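Local coordinates for protein acetaldehyde dehydrogenase (Acetylating) (Geobacillus thermoglucosidasius, PDB 5J78) that catalyses, as an acetylating aldehyde dehydrogenase, the NAD-dependent interconversion of acetaldehyde and acetyl-CoA, at residues N96-A99 and A100-Y104; V147-K150 and A151-V155; D59-V62 and E63-N67. All blocks are in the same frame, centred on the assembly; numbering follows the deposited sequence.

Interaction 1: residues N96-A99 and A100-Y104; sequences NLFA and ANDVY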
loop_
_atom_site.group_PDB
_atom_site.type_symbol
_atom_site.label_atom_id
_atom_site.label_comp_id
_atom_site.label_asym_id
_atom_site.label_seq_id
_atom_site.Cartn_x
_atom_site.Cartn_y
_atom_site.Cartn_z
ATOM N N ASN A 96 -28.508 16.259 -22.917
ATOM C CA ASN A 96 -29.005 14.886 -23.002
ATOM C C ASN A 96 -29.378 14.519 -24.431
ATOM O O ASN A 96 -29.203 13.367 -24.847
ATOM C CB ASN A 96 -30.216 14.660 -22.080
ATOM C CG ASN A 96 -29.835 14.622 -20.608
ATOM O OD1 ASN A 96 -28.724 14.243 -20.255
ATOM N ND2 ASN A 96 -30.763 14.997 -19.747
ATOM N N LEU A 97 -29.900 15.498 -25.170
ATOM C CA LEU A 97 -30.324 15.283 -26.545
ATOM C C LEU A 97 -29.105 15.125 -27.452
ATOM O O LEU A 97 -29.166 14.439 -28.474
ATOM C CB LEU A 97 -31.213 16.440 -27.022
ATOM C CG LEU A 97 -32.636 16.508 -26.451
ATOM C CD1 LEU A 97 -33.296 17.764 -26.912
ATOM C CD2 LEU A 97 -33.442 15.274 -26.886
ATOM N N PHE A 98 -27.997 15.757 -27.072
ATOM C CA PHE A 98 -26.743 15.573 -27.788
ATOM C C PHE A 98 -26.340 14.103 -27.677
ATOM O O PHE A 98 -25.943 13.481 -28.664
ATOM C CB PHE A 98 -25.636 16.506 -27.245
ATOM C CG PHE A 98 -24.260 16.170 -27.752
ATOM C CD1 PHE A 98 -23.849 16.569 -29.011
ATOM C CD2 PHE A 98 -23.384 15.422 -26.971
ATOM C CE1 PHE A 98 -22.566 16.226 -29.494
ATOM C CE2 PHE A 98 -22.111 15.076 -27.444
ATOM C CZ PHE A 98 -21.712 15.483 -28.711
ATOM N N ALA A 99 -26.478 13.527 -26.489
ATOM C CA ALA A 99 -26.118 12.130 -26.316
ATOM C C ALA A 99 -27.118 11.239 -27.017
ATOM O O ALA A 99 -26.755 10.233 -27.629
ATOM C CB ALA A 99 -26.030 11.773 -24.861
ATOM N N ALA A 100 -28.386 11.613 -26.952
ATOM C CA ALA A 100 -29.421 10.776 -27.533
ATOM C C ALA A 100 -29.434 10.836 -29.064
ATOM O O ALA A 100 -29.872 9.882 -29.698
ATOM C CB ALA A 100 -30.778 11.167 -26.995
ATOM N N ASN A 101 -28.987 11.950 -29.655
ATOM C CA ASN A 101 -29.086 12.125 -31.102
ATOM C C ASN A 101 -27.733 12.075 -31.813
ATOM O O ASN A 101 -27.521 11.191 -32.647
ATOM C CB ASN A 101 -29.819 13.437 -31.439
ATOM C CG ASN A 101 -31.274 13.412 -30.995
ATOM O OD1 ASN A 101 -31.900 12.361 -30.964
ATOM N ND2 ASN A 101 -31.816 14.563 -30.651
ATOM N N ASP A 102 -26.828 12.992 -31.483
ATOM C CA ASP A 102 -25.509 13.056 -32.134
ATOM C C ASP A 102 -24.668 11.776 -31.926
ATOM O O ASP A 102 -24.073 11.262 -32.871
ATOM C CB ASP A 102 -24.721 14.267 -31.633
ATOM C CG ASP A 102 -25.405 15.588 -31.969
ATOM O OD1 ASP A 102 -26.624 15.720 -31.737
ATOM O OD2 ASP A 102 -24.724 16.486 -32.489
ATOM N N VAL A 103 -24.635 11.268 -30.706
ATOM C CA VAL A 103 -23.875 10.058 -30.410
ATOM C C VAL A 103 -24.516 8.853 -31.082
ATOM O O VAL A 103 -23.834 8.050 -31.713
ATOM C CB VAL A 103 -23.760 9.814 -28.896
ATOM C CG1 VAL A 103 -23.193 8.448 -28.604
ATOM C CG2 VAL A 103 -22.914 10.893 -28.251
ATOM N N TYR A 104 -25.827 8.731 -30.958
ATOM C CA TYR A 104 -26.545 7.661 -31.620
ATOM C C TYR A 104 -26.269 7.630 -33.126
ATOM O O TYR A 104 -25.927 6.583 -33.698
ATOM C CB TYR A 104 -28.043 7.802 -31.387
ATOM C CG TYR A 104 -28.805 6.789 -32.190
ATOM C CD1 TYR A 104 -28.765 5.455 -31.850
ATOM C CD2 TYR A 104 -29.553 7.169 -33.294
ATOM C CE1 TYR A 104 -29.453 4.499 -32.591
ATOM C CE2 TYR A 104 -30.243 6.241 -34.041
ATOM C CZ TYR A 104 -30.193 4.902 -33.682
ATOM O OH TYR A 104 -30.875 3.972 -34.427
#
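From Phe98 O the backbone bond runs five residues on, to Val103 N at 3.3 Å and nearly in line with the C=O, so that helix 89-107 widens into a pi-type turn at 100-103, whereas Ala100 N and Asn101 N still reach back four residues to Asn96 O and Leu97 O. The second of these regular bonds is short but bent, 135° at the hydrogen, as the chain begins to open.

Next to this turn the Phe98 ring meets Asp102. Chi1 of 168° sets the ring anti to the Phe98 backbone N and swings it along the helix, where its CD1 comes 3.5 Å from the carboxylate carbon CG of Asp102. The carboxylate is set across the ring, its plane inclined 43° to it, an oblique van der Waals meeting. Both carboxylate oxygens of Asp102 are taken up by bound glycerol, probably from the crystallisation liquor. At the opposite corner of the ring, CE2 of Phe98 lies 4.3 Å from CG2 of Val103, while CB of Val103 rests 3.3 Å from Ala99 O.

The Leu97 and Asn101 side chains run alongside each other in one direction, with ND2 of Asn101 4.1 Å from CB of Leu97. The other end of that amide, OD1, accepts a hydrogen bond from Arg70 NE, and Leu97 packs on Val477 of a second subunit. Asn96 points off to another side of the helix, its OD1 bonded to Thr144 OG1 and its ND2 to Ala73 O, tying this helix to both neighbouring helices. An i to i+5 bond within an otherwise regular helix marks a pi-bulge, here in a helix of the aldehyde dehydrogenase fold.

Interaction 2: residues V147-K150 and A151-V155; sequences VIFK and ALIAV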
loop_
_atom_site.group_PDB
_atom_site.type_symbol
_atom_site.label_atom_id
_atom_site.label_comp_id
_atom_site.label_asym_id
_atom_site.label_seq_id
_atom_site.Cartn_x
_atom_site.Cartn_y
_atom_site.Cartn_z
ATOM N N VAL A 147 -24.037 9.157 -18.952
ATOM C CA VAL A 147 -24.629 7.841 -18.817
ATOM C C VAL A 147 -25.243 7.418 -20.133
ATOM O O VAL A 147 -25.059 6.268 -20.574
ATOM C CB VAL A 147 -25.711 7.797 -17.720
ATOM C CG1 VAL A 147 -26.578 6.558 -17.859
ATOM C CG2 VAL A 147 -25.071 7.855 -16.355
ATOM N N ILE A 148 -25.988 8.333 -20.748
ATOM C CA ILE A 148 -26.642 8.045 -22.022
ATOM C C ILE A 148 -25.575 7.716 -23.069
ATOM O O ILE A 148 -25.646 6.694 -23.751
ATOM C CB ILE A 148 -27.497 9.235 -22.476
ATOM C CG1 ILE A 148 -28.701 9.420 -21.536
ATOM C CG2 ILE A 148 -27.970 9.049 -23.913
ATOM C CD1 ILE A 148 -29.341 10.767 -21.634
ATOM N N PHE A 149 -24.584 8.594 -23.167
ATOM C CA PHE A 149 -23.478 8.448 -24.116
ATOM C C PHE A 149 -22.760 7.103 -23.933
ATOM O O PHE A 149 -22.636 6.327 -24.878
ATOM C CB PHE A 149 -22.523 9.648 -23.950
ATOM C CG PHE A 149 -21.091 9.352 -24.287
ATOM C CD1 PHE A 149 -20.693 9.116 -25.610
ATOM C CD2 PHE A 149 -20.134 9.325 -23.288
ATOM C CE1 PHE A 149 -19.356 8.827 -25.912
ATOM C CE2 PHE A 149 -18.803 9.033 -23.582
ATOM C CZ PHE A 149 -18.416 8.783 -24.896
ATOM N N LYS A 150 -22.347 6.803 -22.703
ATOM C CA LYS A 150 -21.602 5.575 -22.425
ATOM C C LYS A 150 -22.436 4.312 -22.591
ATOM O O LYS A 150 -21.933 3.273 -23.053
ATOM C CB LYS A 150 -21.007 5.631 -21.015
ATOM C CG LYS A 150 -19.859 6.613 -20.917
ATOM C CD LYS A 150 -19.164 6.580 -19.557
ATOM C CE LYS A 150 -17.958 7.512 -19.570
ATOM N NZ LYS A 150 -17.252 7.599 -18.264
ATOM N N ALA A 151 -23.706 4.376 -22.217
ATOM C CA ALA A 151 -24.559 3.199 -22.354
ATOM C C ALA A 151 -24.758 2.847 -23.813
ATOM O O ALA A 151 -24.695 1.673 -24.176
ATOM C CB ALA A 151 -25.909 3.421 -21.678
ATOM N N LEU A 152 -25.005 3.858 -24.648
ATOM C CA LEU A 152 -25.167 3.631 -26.085
ATOM C C LEU A 152 -23.891 3.013 -26.720
ATOM O O LEU A 152 -23.975 2.028 -27.435
ATOM C CB LEU A 152 -25.514 4.935 -26.803
ATOM C CG LEU A 152 -26.927 5.501 -26.616
ATOM C CD1 LEU A 152 -26.950 6.905 -27.195
ATOM C CD2 LEU A 152 -27.969 4.587 -27.250
ATOM N N ILE A 153 -22.717 3.596 -26.471
ATOM C CA ILE A 153 -21.506 3.078 -27.118
ATOM C C ILE A 153 -21.106 1.721 -26.528
ATOM O O ILE A 153 -20.566 0.874 -27.234
ATOM C CB ILE A 153 -20.300 4.061 -27.025
ATOM C CG1 ILE A 153 -19.828 4.301 -25.583
ATOM C CG2 ILE A 153 -20.612 5.401 -27.730
ATOM C CD1 ILE A 153 -18.483 5.065 -25.526
ATOM N N ALA A 154 -21.387 1.496 -25.249
ATOM C CA ALA A 154 -21.057 0.209 -24.645
ATOM C C ALA A 154 -21.917 -0.906 -25.209
ATOM O O ALA A 154 -21.416 -1.991 -25.514
ATOM C CB ALA A 154 -21.206 0.261 -23.121
ATOM N N VAL A 155 -23.219 -0.659 -25.337
ATOM C CA VAL A 155 -24.123 -1.726 -25.769
ATOM C C VAL A 155 -23.973 -1.989 -27.273
ATOM O O VAL A 155 -24.019 -3.128 -27.713
ATOM C CB VAL A 155 -25.590 -1.392 -25.420
ATOM C CG1 VAL A 155 -26.569 -2.414 -26.036
ATOM C CG2 VAL A 155 -25.759 -1.357 -23.913
#
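The Phe149 ring is the one aromatic group here, and Ile153 approaches it obliquely: CD1 of Ile153 lies 3.8 Å from CZ of Phe149 and almost as near to CE1, while CG2 of Ile153 also approaches CE1. Val103 of helix 89-107 and the loop residues Ser438 and Thr440 also pack against the Phe149 side chain.

Ile153 owes its approach to a chi1 of 64°, which places CG1 between its backbone N and carbonyl carbon, 3.4 Å from Lys150 O, and lets the extended CD1 lean back toward the ring. Replacing Ile153 by alanine would probably open a gap beside CZ and CE1 of Phe149 and leave the ring freer to turn. One residue back around the helix, Ile148 and Leu152 run alongside each other in the same direction, CG2 of Ile148 4.1 Å from CD1 of Leu152; Ile148 packs on Ala99 and Ala69, Leu152 on Ile107, Val62 and Met65, of the two adjoining helices.

Beneath these pairs the backbone is regular. Leu152 N and Ile153 N bond to Ile148 O and Phe149 O, and Ala154 N reaches Lys150 O at 2.9 Å. Lys150 stretches out fully, its side chain against Ile161 and Phe163 of the next strand. This helix 143-156 is the crossover of the beta-alpha-beta unit between strands 124-138 and 160-165. Between the side chains the contact is purely apolar, on top of the backbone hydrogen bonds, and Lys150 NZ bonds to Thr220 OG1, with weak bonds to Ile137 O and Leu218 O, which supply the buried amino group with polar partners.

Interaction 3: residues D59-V62 and E63-N67; sequences DKIV and ESMAN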
loop_
_atom_site.group_PDB
_atom_site.type_symbol
_atom_site.label_atom_id
_atom_site.label_comp_id
_atom_site.label_asym_id
_atom_site.label_seq_id
_atom_site.Cartn_x
_atom_site.Cartn_y
_atom_site.Cartn_z
ATOM N N ASP A 59 -28.743 -3.520 -32.975
ATOM C CA ASP A 59 -29.103 -2.181 -33.422
ATOM C C ASP A 59 -30.512 -1.769 -32.959
ATOM O O ASP A 59 -30.734 -0.603 -32.652
ATOM C CB ASP A 59 -29.000 -2.065 -34.941
ATOM C CG ASP A 59 -27.547 -2.069 -35.437
ATOM O OD1 ASP A 59 -26.606 -1.966 -34.618
ATOM O OD2 ASP A 59 -27.353 -2.141 -36.661
ATOM N N LYS A 60 -31.448 -2.714 -32.894
ATOM C CA LYS A 60 -32.780 -2.420 -32.353
ATOM C C LYS A 60 -32.713 -2.003 -30.876
ATOM O O LYS A 60 -33.400 -1.070 -30.459
ATOM C CB LYS A 60 -33.705 -3.628 -32.503
ATOM C CG LYS A 60 -34.251 -3.808 -33.905
ATOM C CD LYS A 60 -35.058 -5.097 -34.031
ATOM C CE LYS A 60 -35.414 -5.411 -35.490
ATOM N NZ LYS A 60 -36.477 -4.525 -36.059
ATOM N N ILE A 61 -31.899 -2.707 -30.088
ATOM C CA ILE A 61 -31.689 -2.344 -28.687
ATOM C C ILE A 61 -31.114 -0.923 -28.573
ATOM O O ILE A 61 -31.619 -0.101 -27.799
ATOM C CB ILE A 61 -30.763 -3.362 -27.984
ATOM C CG1 ILE A 61 -31.490 -4.716 -27.927
ATOM C CG2 ILE A 61 -30.362 -2.859 -26.562
ATOM C CD1 ILE A 61 -30.639 -5.898 -27.574
ATOM N N VAL A 62 -30.084 -0.621 -29.359
ATOM C CA VAL A 62 -29.437 0.696 -29.262
ATOM C C VAL A 62 -30.428 1.814 -29.629
ATOM O O VAL A 62 -30.451 2.894 -29.005
ATOM C CB VAL A 62 -28.190 0.769 -30.161
ATOM C CG1 VAL A 62 -27.600 2.161 -30.179
ATOM C CG2 VAL A 62 -27.113 -0.280 -29.700
ATOM N N GLU A 63 -31.245 1.544 -30.642
ATOM C CA GLU A 63 -32.212 2.511 -31.130
ATOM C C GLU A 63 -33.273 2.807 -30.061
ATOM O O GLU A 63 -33.606 3.962 -29.824
ATOM C CB GLU A 63 -32.878 2.000 -32.407
ATOM C CG GLU A 63 -34.040 2.861 -32.866
ATOM C CD GLU A 63 -34.677 2.328 -34.123
ATOM O OE1 GLU A 63 -35.066 1.138 -34.136
ATOM O OE2 GLU A 63 -34.763 3.096 -35.096
ATOM N N SER A 64 -33.776 1.752 -29.420
ATOM C CA SER A 64 -34.752 1.886 -28.351
ATOM C C SER A 64 -34.170 2.683 -27.187
ATOM O O SER A 64 -34.855 3.516 -26.601
ATOM C CB SER A 64 -35.214 0.508 -27.876
ATOM O OG SER A 64 -36.060 0.612 -26.739
ATOM N N MET A 65 -32.910 2.424 -26.849
ATOM C CA MET A 65 -32.231 3.184 -25.796
ATOM C C MET A 65 -32.172 4.661 -26.184
ATOM O O MET A 65 -32.505 5.541 -25.387
ATOM C CB MET A 65 -30.814 2.649 -25.544
ATOM C CG MET A 65 -30.751 1.288 -24.890
ATOM S SD MET A 65 -29.082 0.538 -25.010
ATOM C CE MET A 65 -28.129 1.711 -24.053
ATOM N N ALA A 66 -31.770 4.933 -27.423
ATOM C CA ALA A 66 -31.668 6.315 -27.884
ATOM C C ALA A 66 -33.021 7.022 -27.810
ATOM O O ALA A 66 -33.105 8.207 -27.442
ATOM C CB ALA A 66 -31.132 6.372 -29.288
ATOM N N ASN A 67 -34.079 6.294 -28.160
ATOM C CA ASN A 67 -35.414 6.876 -28.195
ATOM C C ASN A 67 -35.850 7.253 -26.800
ATOM O O ASN A 67 -36.420 8.318 -26.584
ATOM C CB ASN A 67 -36.433 5.913 -28.811
ATOM C CG ASN A 67 -36.328 5.836 -30.320
ATOM O OD1 ASN A 67 -35.873 6.780 -30.970
ATOM N ND2 ASN A 67 -36.762 4.710 -30.892
HETATM O O HOH W 1 -35.748 -0.222 -31.717
#
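Ile61 and Met65 cross obliquely one turn apart on helix 55-84, an alpha-helix of the aldehyde dehydrogenase fold that packs against helices 143-156, 89-107 and 170-186. The touching branch of the isoleucine is CG2, 3.9 Å from SD of Met65. With chi1 at -70°, the methionine holds CG beside its own backbone N and 3.3 Å from Ile61 O; the bend at chi3 then carries its CE away from Ile61, toward Ala151 and Leu152 of helix 143-156. Ala184 of helix 170-186 lies against both side chains.

Val62 points elsewhere, onto Leu152 and Lys156, and Asp59 joins that same lysine through a salt bridge from its OD1. Ser64, its OG anti to the backbone N, hydrogen-bonds Ala183 O and so fastens the helix to the end of helix 170-186. Regular bonds of about 3.0 Å link Glu63 N to Asp59 O and Met65 N to Ile61 O.

The outer side is polar. Lys60 and Glu63 carry opposite charges, yet NZ of Lys60 stays 6.1 Å from OE1 of Glu63, too far for a salt bridge, so any attraction between them is probably weak. Glu63 instead runs extended to a water that donates to its OE1 at 2.9 Å and, with its other hydrogen, to Lys60 O at 2.8 Å, a carbonyl oxygen that also accepts the N-H of Ser64.

Overall arrangement
Interactions 1, 2 and 3 belong to three helices packed side by side, and their centres form a near-equilateral triangle of 10 to 12 Å. Between interactions 1 and 2, CB of Ala99 sits 3.5 Å from CG2 of Ile148. Interaction 3 reaches interaction 2 through CE of Met65, 3.4 Å from Ala151 O, while CD2 of Leu152 lies 3.5 Å from Val62 O. Tyr104 closes the third side, its OH 3.5 Å from CB of Glu63 and its ring on Ala66. Leu152 touches both neighbours, with CD1 also meeting Ala99 O. The glycerol and acetate, both probably from the crystallisation liquor, lie beside interaction 1, at Asp102 and Asn96.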